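Local coordinates for protein oxidoreductase (Methanosarcina mazei, PDB 3KA7) that binds flavin-adenine dinucleotide and probably acts as an oxidoreductase of the flavin-containing amine oxidoreductase family, at residues V170-E173 / E174-I178; N377-S381 / G382-G386; V412-G415 / V416-V419. All blocks are in the same frame, centred on the assembly; numbering follows the deposited sequence.

Interaction 1. Residues V170-E173 / E174-I178; sequences VPVE and EVFEI
Val-172 and Phe-176 meet at an oblique angle, methyl against ring edge, in the N-terminal turn of helix 172-185, whose N-cap position is taken by Pro-171. The valine methyl CG2 lies in the plane of the phenylalanine ring and reaches its edge, 3.5 Å from CE2, while neither face of the ring is used in this pair. Two torsions bring the groups together: Val-172 sends CG2 anti to its own nitrogen, with CG1 at a chi1 of 65°, and the ring of Phe-176 swings back toward the start of the helix at a chi1 of -79°. The carbonyl oxygen of Val-172 also lies at this edge, near the ring plane, 3.4 Å from Phe-176 CD2, and that oxygen takes the backbone N-H of Phe-176 at 3.0 Å. Beyond the segments the ring packs edge-to-face with Trp-141 of helix 138-145, so an alanine in place of Phe-176 would probably leave both the Val-172 methyl and the Trp-141 ring without their aromatic neighbour.

A second apolar pair ties the residue ahead of the N-cap to the first turn. Val-170 and Val-175 cross at about a right angle, CG1 of the former standing 3.7 Å from CG2 of the latter, and both side chains also touch Leu-138. The three glutamates serve other partners: Glu-173 bonds the backbone of Gly-135, Glu-174 that of Gly-405, and Glu-177 forms salt bridges with Arg-132 and Arg-184. At the N-cap, Pro-171 O receives two weak bonds, one from Glu-174 N at 3.0 Å and a longer one from Val-175 N at 3.4 Å.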
ATOM      1  N   VAL A 170     -10.697  10.299  -4.835  1.00 14.59           N
ATOM      2  CA  VAL A 170     -10.744   8.934  -5.340  1.00 13.76           C
ATOM      3  C   VAL A 170     -12.067   8.715  -6.055  1.00 12.68           C
ATOM      4  O   VAL A 170     -13.132   9.063  -5.531  1.00 11.57           O
ATOM      5  CB  VAL A 170     -10.576   7.901  -4.222  1.00 14.54           C
ATOM      6  CG1 VAL A 170     -11.751   7.961  -3.293  1.00 14.13           C
ATOM      7  CG2 VAL A 170     -10.381   6.476  -4.806  1.00 14.18           C
ATOM      8  N   PRO A 171     -12.008   8.130  -7.259  1.00 12.15           N
ATOM      9  CA  PRO A 171     -13.238   7.887  -8.006  1.00 11.95           C
ATOM     10  C   PRO A 171     -14.133   6.906  -7.247  1.00 11.46           C
ATOM     11  O   PRO A 171     -13.639   5.918  -6.705  1.00 11.22           O
ATOM     12  CB  PRO A 171     -12.742   7.257  -9.314  1.00 11.97           C
ATOM     13  CG  PRO A 171     -11.278   7.588  -9.388  1.00 12.70           C
ATOM     14  CD  PRO A 171     -10.807   7.669  -7.978  1.00 12.16           C
ATOM     15  N   VAL A 172     -15.433   7.185  -7.214  1.00 10.96           N
ATOM     16  CA  VAL A 172     -16.368   6.354  -6.463  1.00 10.67           C
ATOM     17  C   VAL A 172     -16.333   4.920  -6.975  1.00 10.88           C
ATOM     18  O   VAL A 172     -16.397   3.972  -6.188  1.00 10.58           O
ATOM     19  CB  VAL A 172     -17.813   6.928  -6.481  1.00 11.01           C
ATOM     20  CG1 VAL A 172     -18.401   6.914  -7.902  1.00  9.53           C
ATOM     21  CG2 VAL A 172     -18.716   6.169  -5.511  1.00 11.16           C
ATOM     22  N   GLU A 173     -16.205   4.743  -8.292  1.00 11.03           N
ATOM     23  CA  GLU A 173     -16.166   3.384  -8.839  1.00 11.32           C
ATOM     24  C   GLU A 173     -14.960   2.569  -8.343  1.00 11.28           C
ATOM     25  O   GLU A 173     -15.039   1.346  -8.226  1.00 11.10           O
ATOM     26  CB  GLU A 173     -16.227   3.402 -10.373  1.00 11.82           C
ATOM     27  CG  GLU A 173     -15.045   4.090 -11.024  1.00 14.32           C
ATOM     28  CD  GLU A 173     -15.296   5.565 -11.331  1.00 17.44           C
ATOM     29  OE1 GLU A 173     -14.669   6.075 -12.291  1.00 20.58           O
ATOM     30  OE2 GLU A 173     -16.092   6.225 -10.630  1.00 17.33           O
ATOM     31  N   GLU A 174     -13.841   3.233  -8.071  1.00 10.78           N
ATOM     32  CA  GLU A 174     -12.676   2.530  -7.536  1.00 11.44           C
ATOM     33  C   GLU A 174     -13.020   2.007  -6.147  1.00 11.05           C
ATOM     34  O   GLU A 174     -12.660   0.883  -5.787  1.00 10.62           O
ATOM     35  CB  GLU A 174     -11.465   3.474  -7.477  1.00 11.79           C
ATOM     36  CG  GLU A 174     -10.171   2.852  -6.941  1.00 14.03           C
ATOM     37  CD  GLU A 174      -9.509   1.906  -7.938  1.00 18.32           C
ATOM     38  OE1 GLU A 174      -9.899   1.928  -9.132  1.00 19.85           O
ATOM     39  OE2 GLU A 174      -8.585   1.156  -7.530  1.00 19.26           O
ATOM     40  N   VAL A 175     -13.696   2.842  -5.357  1.00 10.17           N
ATOM     41  CA  VAL A 175     -14.030   2.474  -3.993  1.00  9.58           C
ATOM     42  C   VAL A 175     -14.986   1.298  -3.980  1.00  9.79           C
ATOM     43  O   VAL A 175     -14.869   0.392  -3.151  1.00  9.67           O
ATOM     44  CB  VAL A 175     -14.641   3.644  -3.214  1.00  9.95           C
ATOM     45  CG1 VAL A 175     -15.044   3.186  -1.793  1.00 10.10           C
ATOM     46  CG2 VAL A 175     -13.649   4.787  -3.145  1.00  9.08           C
ATOM     47  N   PHE A 176     -15.942   1.285  -4.903  1.00  9.49           N
ATOM     48  CA  PHE A 176     -16.846   0.130  -4.946  1.00  9.50           C
ATOM     49  C   PHE A 176     -16.185  -1.179  -5.422  1.00  9.52           C
ATOM     50  O   PHE A 176     -16.576  -2.250  -4.980  1.00  9.95           O
ATOM     51  CB  PHE A 176     -18.170   0.459  -5.654  1.00  9.74           C
ATOM     52  CG  PHE A 176     -19.118   1.209  -4.774  1.00 10.52           C
ATOM     53  CD1 PHE A 176     -19.898   0.538  -3.844  1.00 10.03           C
ATOM     54  CD2 PHE A 176     -19.165   2.592  -4.809  1.00 12.04           C
ATOM     55  CE1 PHE A 176     -20.735   1.230  -2.997  1.00 10.57           C
ATOM     56  CE2 PHE A 176     -20.009   3.299  -3.954  1.00 14.09           C
ATOM     57  CZ  PHE A 176     -20.795   2.606  -3.044  1.00 12.76           C
ATOM     58  N   GLU A 177     -15.169  -1.093  -6.286  1.00  9.58           N
ATOM     59  CA  GLU A 177     -14.352  -2.278  -6.621  1.00  9.73           C
ATOM     60  C   GLU A 177     -13.564  -2.769  -5.399  1.00  9.93           C
ATOM     61  O   GLU A 177     -13.477  -3.972  -5.147  1.00  9.92           O
ATOM     62  CB  GLU A 177     -13.406  -1.995  -7.809  1.00 10.40           C
ATOM     63  CG  GLU A 177     -12.593  -3.221  -8.289  1.00 12.40           C
ATOM     64  CD  GLU A 177     -13.446  -4.304  -8.957  1.00 16.55           C
ATOM     65  OE1 GLU A 177     -14.587  -3.996  -9.387  1.00 16.57           O
ATOM     66  OE2 GLU A 177     -12.963  -5.458  -9.073  1.00 17.01           O
ATOM     67  N   ILE A 178     -13.005  -1.834  -4.632  1.00  9.71           N
ATOM     68  CA  ILE A 178     -12.324  -2.171  -3.388  1.00 10.12           C
ATOM     69  C   ILE A 178     -13.294  -2.888  -2.443  1.00 10.11           C
ATOM     70  O   ILE A 178     -12.959  -3.907  -1.814  1.00 10.21           O
ATOM     71  CB  ILE A 178     -11.728  -0.908  -2.718  1.00  9.90           C
ATOM     72  CG1 ILE A 178     -10.500  -0.438  -3.510  1.00 11.30           C
ATOM     73  CG2 ILE A 178     -11.363  -1.202  -1.247  1.00 10.96           C
ATOM     74  CD1 ILE A 178      -9.892   0.877  -3.036  1.00 12.59           C
TER

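Interaction 2. Residues N377-S381 / G382-G386; sequences NRAAS and GTDPG. With FAD (flavin-adenine dinucleotide), chain B.
Thr-383 turns both its hydroxyl and its backbone N-H onto one acceptor, the carbonyl oxygen of Ala-380. OG1 donates at 2.7 Å to Ala-380 O, in the carbonyl plane and on a lone pair; the amide N comes in at 3.0 Å to the same oxygen, tilted 19° from that plane. The hydroxyl can reach because OG1 sits between the threonine's own N and carbonyl carbon, at a chi1 of 75°. The amide bond closes a type II beta turn from Ala-380 to Thr-383, in the loop between strands 362-370 and 394-396, with Gly-382 at the turn position where a side chain would collide with the carbonyl O of Ser-381. Beside the turn, the carboxylate of Asp-384 rests on the methyl of Ala-379, OD1 lying 3.7 Å from CB. Its charge is met by Lys-402, whose NZ also bonds the carbonyl O of Ala-379. Ahead of the turn, Arg-378 serves the cofactor: the guanidinium presents its edge to the FAD phosphate, NH1 donating to O1A at a modelled 2.3 Å, so short that its exact length is doubtful, and NH2 weakly to the same oxygen at 2.9 Å, while the backbone N of Arg-378 bonds Asp-399 OD1.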
ATOM      1  N   ASN A 377       2.366   5.433  -2.494  1.00  7.89           N
ATOM      2  CA  ASN A 377       2.257   4.723  -3.791  1.00  7.89           C
ATOM      3  C   ASN A 377       2.837   5.598  -4.890  1.00  7.55           C
ATOM      4  O   ASN A 377       2.674   6.800  -4.842  1.00  7.42           O
ATOM      5  CB  ASN A 377       0.794   4.480  -4.178  1.00  8.91           C
ATOM      6  CG  ASN A 377       0.127   3.379  -3.365  1.00 11.69           C
ATOM      7  OD1 ASN A 377       0.786   2.564  -2.700  1.00 15.10           O
ATOM      8  ND2 ASN A 377      -1.195   3.347  -3.425  1.00 10.86           N
ATOM      9  N   ARG A 378       3.480   5.001  -5.887  1.00  6.69           N
ATOM     10  CA  ARG A 378       4.021   5.776  -7.018  1.00  7.90           C
ATOM     11  C   ARG A 378       2.934   6.349  -7.926  1.00  8.35           C
ATOM     12  O   ARG A 378       3.147   7.364  -8.607  1.00  9.74           O
ATOM     13  CB  ARG A 378       5.031   4.918  -7.803  1.00  7.81           C
ATOM     14  CG  ARG A 378       6.236   4.555  -6.954  1.00  9.96           C
ATOM     15  CD  ARG A 378       7.450   4.162  -7.802  1.00 15.39           C
ATOM     16  NE  ARG A 378       8.663   4.188  -6.983  1.00 21.12           N
ATOM     17  CZ  ARG A 378       9.018   3.171  -6.239  1.00 19.23           C
ATOM     18  NH1 ARG A 378       8.230   2.110  -6.262  1.00 26.48           N
ATOM     19  NH2 ARG A 378      10.111   3.197  -5.474  1.00 12.74           N
ATOM     20  N   ALA A 379       1.777   5.695  -7.944  1.00  8.21           N
ATOM     21  CA  ALA A 379       0.601   6.201  -8.649  1.00  9.09           C
ATOM     22  C   ALA A 379      -0.566   6.157  -7.677  1.00  9.96           C
ATOM     23  O   ALA A 379      -0.824   5.114  -7.057  1.00  9.33           O
ATOM     24  CB  ALA A 379       0.297   5.337  -9.854  1.00  8.87           C
ATOM     25  N   ALA A 380      -1.276   7.272  -7.549  1.00 10.40           N
ATOM     26  CA  ALA A 380      -2.366   7.366  -6.590  1.00 11.11           C
ATOM     27  C   ALA A 380      -3.412   6.327  -6.903  1.00 11.68           C
ATOM     28  O   ALA A 380      -3.746   6.100  -8.065  1.00 11.50           O
ATOM     29  CB  ALA A 380      -2.985   8.734  -6.624  1.00 12.30           C
ATOM     30  N   SER A 381      -3.939   5.694  -5.864  1.00 12.55           N
ATOM     31  CA  SER A 381      -4.992   4.721  -6.090  1.00 13.63           C
ATOM     32  C   SER A 381      -6.072   5.289  -6.989  1.00 13.61           C
ATOM     33  O   SER A 381      -6.461   6.440  -6.847  1.00 13.58           O
ATOM     34  CB  SER A 381      -5.603   4.264  -4.775  1.00 14.12           C
ATOM     35  OG  SER A 381      -4.998   3.054  -4.379  1.00 17.33           O
ATOM     36  N   GLY A 382      -6.560   4.457  -7.903  1.00 13.55           N
ATOM     37  CA  GLY A 382      -7.592   4.856  -8.845  1.00 14.38           C
ATOM     38  C   GLY A 382      -7.056   5.482 -10.119  1.00 14.83           C
ATOM     39  O   GLY A 382      -7.840   5.818 -11.011  1.00 15.82           O
ATOM     40  N   THR A 383      -5.734   5.661 -10.207  1.00 14.57           N
ATOM     41  CA  THR A 383      -5.113   6.311 -11.376  1.00 14.73           C
ATOM     42  C   THR A 383      -4.076   5.437 -12.105  1.00 15.05           C
ATOM     43  O   THR A 383      -3.516   5.834 -13.134  1.00 14.95           O
ATOM     44  CB  THR A 383      -4.427   7.649 -11.000  1.00 14.96           C
ATOM     45  OG1 THR A 383      -3.192   7.391 -10.314  1.00 15.23           O
ATOM     46  CG2 THR A 383      -5.330   8.513 -10.126  1.00 15.17           C
ATOM     47  N   ASP A 384      -3.810   4.244 -11.593  1.00 14.89           N
ATOM     48  CA  ASP A 384      -2.741   3.435 -12.187  1.00 15.17           C
ATOM     49  C   ASP A 384      -2.899   3.218 -13.678  1.00 15.31           C
ATOM     50  O   ASP A 384      -4.010   2.970 -14.163  1.00 15.10           O
ATOM     51  CB  ASP A 384      -2.606   2.088 -11.486  1.00 14.98           C
ATOM     52  CG  ASP A 384      -2.214   2.243 -10.050  1.00 15.50           C
ATOM     53  OD1 ASP A 384      -1.073   1.865  -9.694  1.00 15.41           O
ATOM     54  OD2 ASP A 384      -3.047   2.783  -9.293  1.00 15.45           O
ATOM     55  N   PRO A 385      -1.776   3.290 -14.401  1.00 15.39           N
ATOM     56  CA  PRO A 385      -1.728   2.951 -15.801  1.00 15.94           C
ATOM     57  C   PRO A 385      -1.492   1.451 -15.877  1.00 15.90           C
ATOM     58  O   PRO A 385      -1.367   0.794 -14.843  1.00 16.53           O
ATOM     59  CB  PRO A 385      -0.475   3.685 -16.268  1.00 15.47           C
ATOM     60  CG  PRO A 385       0.434   3.551 -15.105  1.00 16.21           C
ATOM     61  CD  PRO A 385      -0.440   3.643 -13.887  1.00 15.36           C
ATOM     62  N   GLY A 386      -1.444   0.903 -17.080  1.00 16.34           N
ATOM     63  CA  GLY A 386      -1.137  -0.510 -17.229  1.00 15.68           C
ATOM     64  C   GLY A 386       0.319  -0.822 -16.951  1.00 15.81           C
ATOM     65  O   GLY A 386       1.078   0.033 -16.480  1.00 16.30           O
TER
HETATM   66  PA  FAD B 500       9.299  -0.737  -4.121  1.00  9.21           P
HETATM   67  O1A FAD B 500       9.101   0.645  -4.688  1.00 10.01           O
HETATM   68  O2A FAD B 500       9.054  -0.899  -2.639  1.00  9.81           O
HETATM   69  O5B FAD B 500      10.788  -1.233  -4.454  1.00  7.97           O
HETATM   70  C5B FAD B 500      11.488  -0.679  -5.562  1.00  5.76           C
HETATM   71  C4B FAD B 500      12.923  -1.189  -5.396  1.00  7.06           C
HETATM   72  O4B FAD B 500      13.736  -0.802  -6.485  1.00  8.95           O
HETATM   73  C3B FAD B 500      13.559  -0.620  -4.125  1.00  9.09           C
HETATM   74  O3B FAD B 500      14.039  -1.670  -3.300  1.00  9.76           O
HETATM   75  C2B FAD B 500      14.703   0.251  -4.649  1.00  9.94           C
HETATM   76  O2B FAD B 500      15.823   0.279  -3.785  1.00 11.67           O
HETATM   77  C1B FAD B 500      15.011  -0.393  -5.996  1.00  8.38           C
HETATM   78  N9A FAD B 500      15.595   0.508  -6.999  1.00 11.42           N
HETATM   79  C8A FAD B 500      15.257   1.808  -7.314  1.00 11.21           C
HETATM   80  N7A FAD B 500      16.037   2.206  -8.360  1.00  9.24           N
HETATM   81  C5A FAD B 500      16.851   1.168  -8.693  1.00 11.05           C
HETATM   82  C6A FAD B 500      17.847   1.020  -9.648  1.00 11.31           C
HETATM   83  N6A FAD B 500      18.065   1.981 -10.540  1.00 10.28           N
HETATM   84  N1A FAD B 500      18.513  -0.185  -9.742  1.00 11.04           N
HETATM   85  C2A FAD B 500      18.215  -1.234  -8.896  1.00 12.03           C
HETATM   86  N3A FAD B 500      17.230  -1.085  -7.943  1.00 11.10           N
HETATM   87  C4A FAD B 500      16.576   0.102  -7.854  1.00 11.07           C
HETATM   88  N1  FAD B 500       0.879  -1.570   1.653  1.00 11.04           N
HETATM   89  C2  FAD B 500       0.075  -2.552   2.204  1.00 13.56           C
HETATM   90  O2  FAD B 500      -0.349  -3.472   1.492  1.00 12.33           O
HETATM   91  N3  FAD B 500      -0.268  -2.475   3.545  1.00 13.03           N
HETATM   92  C4  FAD B 500       0.183  -1.430   4.333  1.00 14.43           C
HETATM   93  O4  FAD B 500      -0.117  -1.356   5.525  1.00 16.98           O
HETATM   94  C4X FAD B 500       0.985  -0.442   3.781  1.00 12.76           C
HETATM   95  N5  FAD B 500       1.424   0.619   4.560  1.00 13.49           N
HETATM   96  C5X FAD B 500       2.235   1.588   3.995  1.00 12.24           C
HETATM   97  C6  FAD B 500       2.699   2.652   4.770  1.00 14.64           C
HETATM   98  C7  FAD B 500       3.530   3.616   4.212  1.00 13.95           C
HETATM   99  C7M FAD B 500       4.013   4.757   5.073  1.00 15.35           C
HETATM  100  C8  FAD B 500       3.887   3.510   2.874  1.00 12.91           C
HETATM  101  C8M FAD B 500       4.776   4.535   2.232  1.00 15.59           C
HETATM  102  C9  FAD B 500       3.418   2.456   2.094  1.00 11.82           C
HETATM  103  C9A FAD B 500       2.594   1.486   2.657  1.00 11.14           C
HETATM  104  N10 FAD B 500       2.126   0.434   1.881  1.00 10.60           N
HETATM  105  C10 FAD B 500       1.332  -0.530   2.438  1.00 11.21           C
HETATM  106  C1' FAD B 500       2.419   0.353   0.419  1.00  7.30           C
HETATM  107  C2' FAD B 500       3.572  -0.634   0.199  1.00  8.89           C
HETATM  108  O2' FAD B 500       4.609  -0.369   1.139  1.00  9.31           O
HETATM  109  C3' FAD B 500       4.088  -0.485  -1.229  1.00  9.53           C
HETATM  110  O3' FAD B 500       2.983  -0.455  -2.125  1.00  9.56           O
HETATM  111  C4' FAD B 500       5.035  -1.583  -1.703  1.00  8.47           C
HETATM  112  O4' FAD B 500       6.060  -1.844  -0.766  1.00  8.97           O
HETATM  113  C5' FAD B 500       5.683  -1.077  -2.987  1.00  8.81           C
HETATM  114  O5' FAD B 500       6.318  -2.174  -3.596  1.00  7.02           O
HETATM  115  P   FAD B 500       6.875  -2.054  -5.078  1.00  9.21           P
HETATM  116  O1P FAD B 500       6.693  -3.380  -5.774  1.00  8.46           O
HETATM  117  O2P FAD B 500       6.297  -0.861  -5.813  1.00  8.08           O
HETATM  118  O3P FAD B 500       8.465  -1.838  -4.950  1.00 10.29           O

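Interaction 3. Residues V412-G415 / V416-V419; sequences VALG and VMSV
Leu-414 and Met-417, three residues apart and modelled with the latter as selenomethionine, lay their side chains along the same flank of helix 408-421. Leu-414 CD2 comes within 4.3 Å of SE of Met-417, one atom short of that chain's end, a loose apolar approach. Both first torsions have the same sense: CG of Met-417 lies beside its backbone N and anti to the carbonyl carbon, at a chi1 of -69°, and Leu-414 is similar at -71°. From there the Met-417 chain runs extended back toward the start of the helix, its CG passing 3.3 Å from Ala-413 O. That oxygen also accepts the N-H of Met-417 at 2.9 Å, so main chain and side chain of one residue both come up against the same carbonyl.

The beta-branched residues make a different set of choices. Val-416 and Val-419 each place CG1 anti to the backbone N and CG2 beside it, which sets CG2 close to the carbonyl oxygen four residues earlier. In Val-416 this methyl stands 3.4 Å from Val-412 O, and in Val-419 it stands 3.6 Å from Gly-415 O. In Ser-418, OG is anti to the backbone N (chi1 174°); CB itself lies close to Gly-415 O.

Outside the segments, Val-416 fits against Leu-14 and Ser-15 of helix 10-21 and against Phe-68, which also receives Met-417. Val-412 touches Asp-399 of the FAD site and comes to about 4 Å from the cofactor. Backbone bonds from Val-416, Ser-418 and Val-419 to Val-412, Leu-414 and Gly-415 complete the i to i+4 ladder of this C-terminal helix, an arrangement consistent with a Rossmann-type FAD-binding fold, beside helix 10-21, which carries the FAD-binding Gly-11.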
ATOM      1  N   VAL A 412      -0.623  -4.381  -6.078  1.00  9.46           N
ATOM      2  CA  VAL A 412       0.679  -4.741  -6.618  1.00  9.62           C
ATOM      3  C   VAL A 412       0.631  -6.179  -7.126  1.00 10.15           C
ATOM      4  O   VAL A 412       1.062  -6.469  -8.243  1.00 10.03           O
ATOM      5  CB  VAL A 412       1.793  -4.611  -5.562  1.00  9.48           C
ATOM      6  CG1 VAL A 412       3.098  -5.229  -6.089  1.00 10.13           C
ATOM      7  CG2 VAL A 412       1.992  -3.154  -5.193  1.00  8.41           C
ATOM      8  N   ALA A 413       0.073  -7.076  -6.312  1.00  9.73           N
ATOM      9  CA  ALA A 413      -0.037  -8.492  -6.705  1.00  9.99           C
ATOM     10  C   ALA A 413      -0.859  -8.679  -7.993  1.00 10.59           C
ATOM     11  O   ALA A 413      -0.444  -9.402  -8.906  1.00 11.05           O
ATOM     12  CB  ALA A 413      -0.634  -9.300  -5.557  1.00  9.54           C
ATOM     13  N   LEU A 414      -2.017  -8.022  -8.066  1.00 11.02           N
ATOM     14  CA  LEU A 414      -2.871  -8.114  -9.256  1.00 11.60           C
ATOM     15  C   LEU A 414      -2.110  -7.697 -10.502  1.00 11.96           C
ATOM     16  O   LEU A 414      -2.204  -8.344 -11.542  1.00 11.80           O
ATOM     17  CB  LEU A 414      -4.134  -7.267  -9.089  1.00 12.24           C
ATOM     18  CG  LEU A 414      -5.154  -7.811  -8.092  1.00 12.86           C
ATOM     19  CD1 LEU A 414      -6.220  -6.763  -7.754  1.00 13.97           C
ATOM     20  CD2 LEU A 414      -5.795  -9.089  -8.624  1.00 15.68           C
ATOM     21  N   GLY A 415      -1.347  -6.615 -10.395  1.00 11.21           N
ATOM     22  CA  GLY A 415      -0.525  -6.158 -11.517  1.00 11.40           C
ATOM     23  C   GLY A 415       0.518  -7.183 -11.950  1.00 11.43           C
ATOM     24  O   GLY A 415       0.685  -7.435 -13.141  1.00 10.99           O
ATOM     25  N   VAL A 416       1.227  -7.780 -10.996  1.00 11.03           N
ATOM     26  CA  VAL A 416       2.230  -8.784 -11.339  1.00 11.84           C
ATOM     27  C   VAL A 416       1.545  -9.962 -12.033  1.00 12.20           C
ATOM     28  O   VAL A 416       2.036 -10.457 -13.041  1.00 11.68           O
ATOM     29  CB  VAL A 416       3.020  -9.281 -10.099  1.00 11.97           C
ATOM     30  CG1 VAL A 416       3.956 -10.424 -10.474  1.00 12.53           C
ATOM     31  CG2 VAL A 416       3.810  -8.130  -9.469  1.00 12.22           C
HETATM   32  N   MSE A 417       0.391 -10.379 -11.510  1.00 13.02           N
HETATM   33  CA  MSE A 417      -0.358 -11.484 -12.123  1.00 14.24           C
HETATM   34  C   MSE A 417      -0.698 -11.162 -13.576  1.00 15.03           C
HETATM   35  O   MSE A 417      -0.613 -12.021 -14.453  1.00 15.55           O
HETATM   36  CB  MSE A 417      -1.641 -11.767 -11.343  1.00 14.16           C
HETATM   37  CG  MSE A 417      -1.421 -12.364  -9.962  1.00 16.19           C
HETATM   38 SE   MSE A 417      -3.119 -12.464  -9.006  1.00 24.63          SE
HETATM   39  CE  MSE A 417      -2.657 -13.802  -7.658  1.00 24.13           C
ATOM     40  N   SER A 418      -1.071  -9.913 -13.834  1.00 15.12           N
ATOM     41  CA  SER A 418      -1.411  -9.483 -15.194  1.00 15.52           C
ATOM     42  C   SER A 418      -0.230  -9.627 -16.155  1.00 15.56           C
ATOM     43  O   SER A 418      -0.367 -10.137 -17.274  1.00 15.19           O
ATOM     44  CB  SER A 418      -1.926  -8.041 -15.177  1.00 15.85           C
ATOM     45  OG  SER A 418      -2.131  -7.571 -16.495  1.00 18.45           O
ATOM     46  N   VAL A 419       0.942  -9.188 -15.710  1.00 15.11           N
ATOM     47  CA  VAL A 419       2.160  -9.312 -16.496  1.00 15.30           C
ATOM     48  C   VAL A 419       2.499 -10.775 -16.749  1.00 16.40           C
ATOM     49  O   VAL A 419       2.819 -11.166 -17.877  1.00 16.05           O
ATOM     50  CB  VAL A 419       3.331  -8.623 -15.795  1.00 15.21           C
ATOM     51  CG1 VAL A 419       4.646  -9.008 -16.425  1.00 14.18           C
ATOM     52  CG2 VAL A 419       3.129  -7.108 -15.818  1.00 14.97           C
TER

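The three contacts follow one another along the chain and lie at different removes from the cofactor. Interactions 1 and 2 have centres about 13 Å apart and touch directly: Glu-174 CD packs 3.6 Å from Gly-382 CA, which sets the helix start against the beta turn. Interaction 3 touches neither; its nearest atoms are about 6 Å from interaction 2 and about 7 Å from interaction 1. Asp-399, an FAD-binding residue, is the shared landmark: its side chain lies about 4 Å from that of Val-412, about 6 Å from that of Asp-384 and about 11 Å from that of Glu-174. Interaction 2 alone bonds FAD, while the side chain of Glu-174 stays about 13 Å from it.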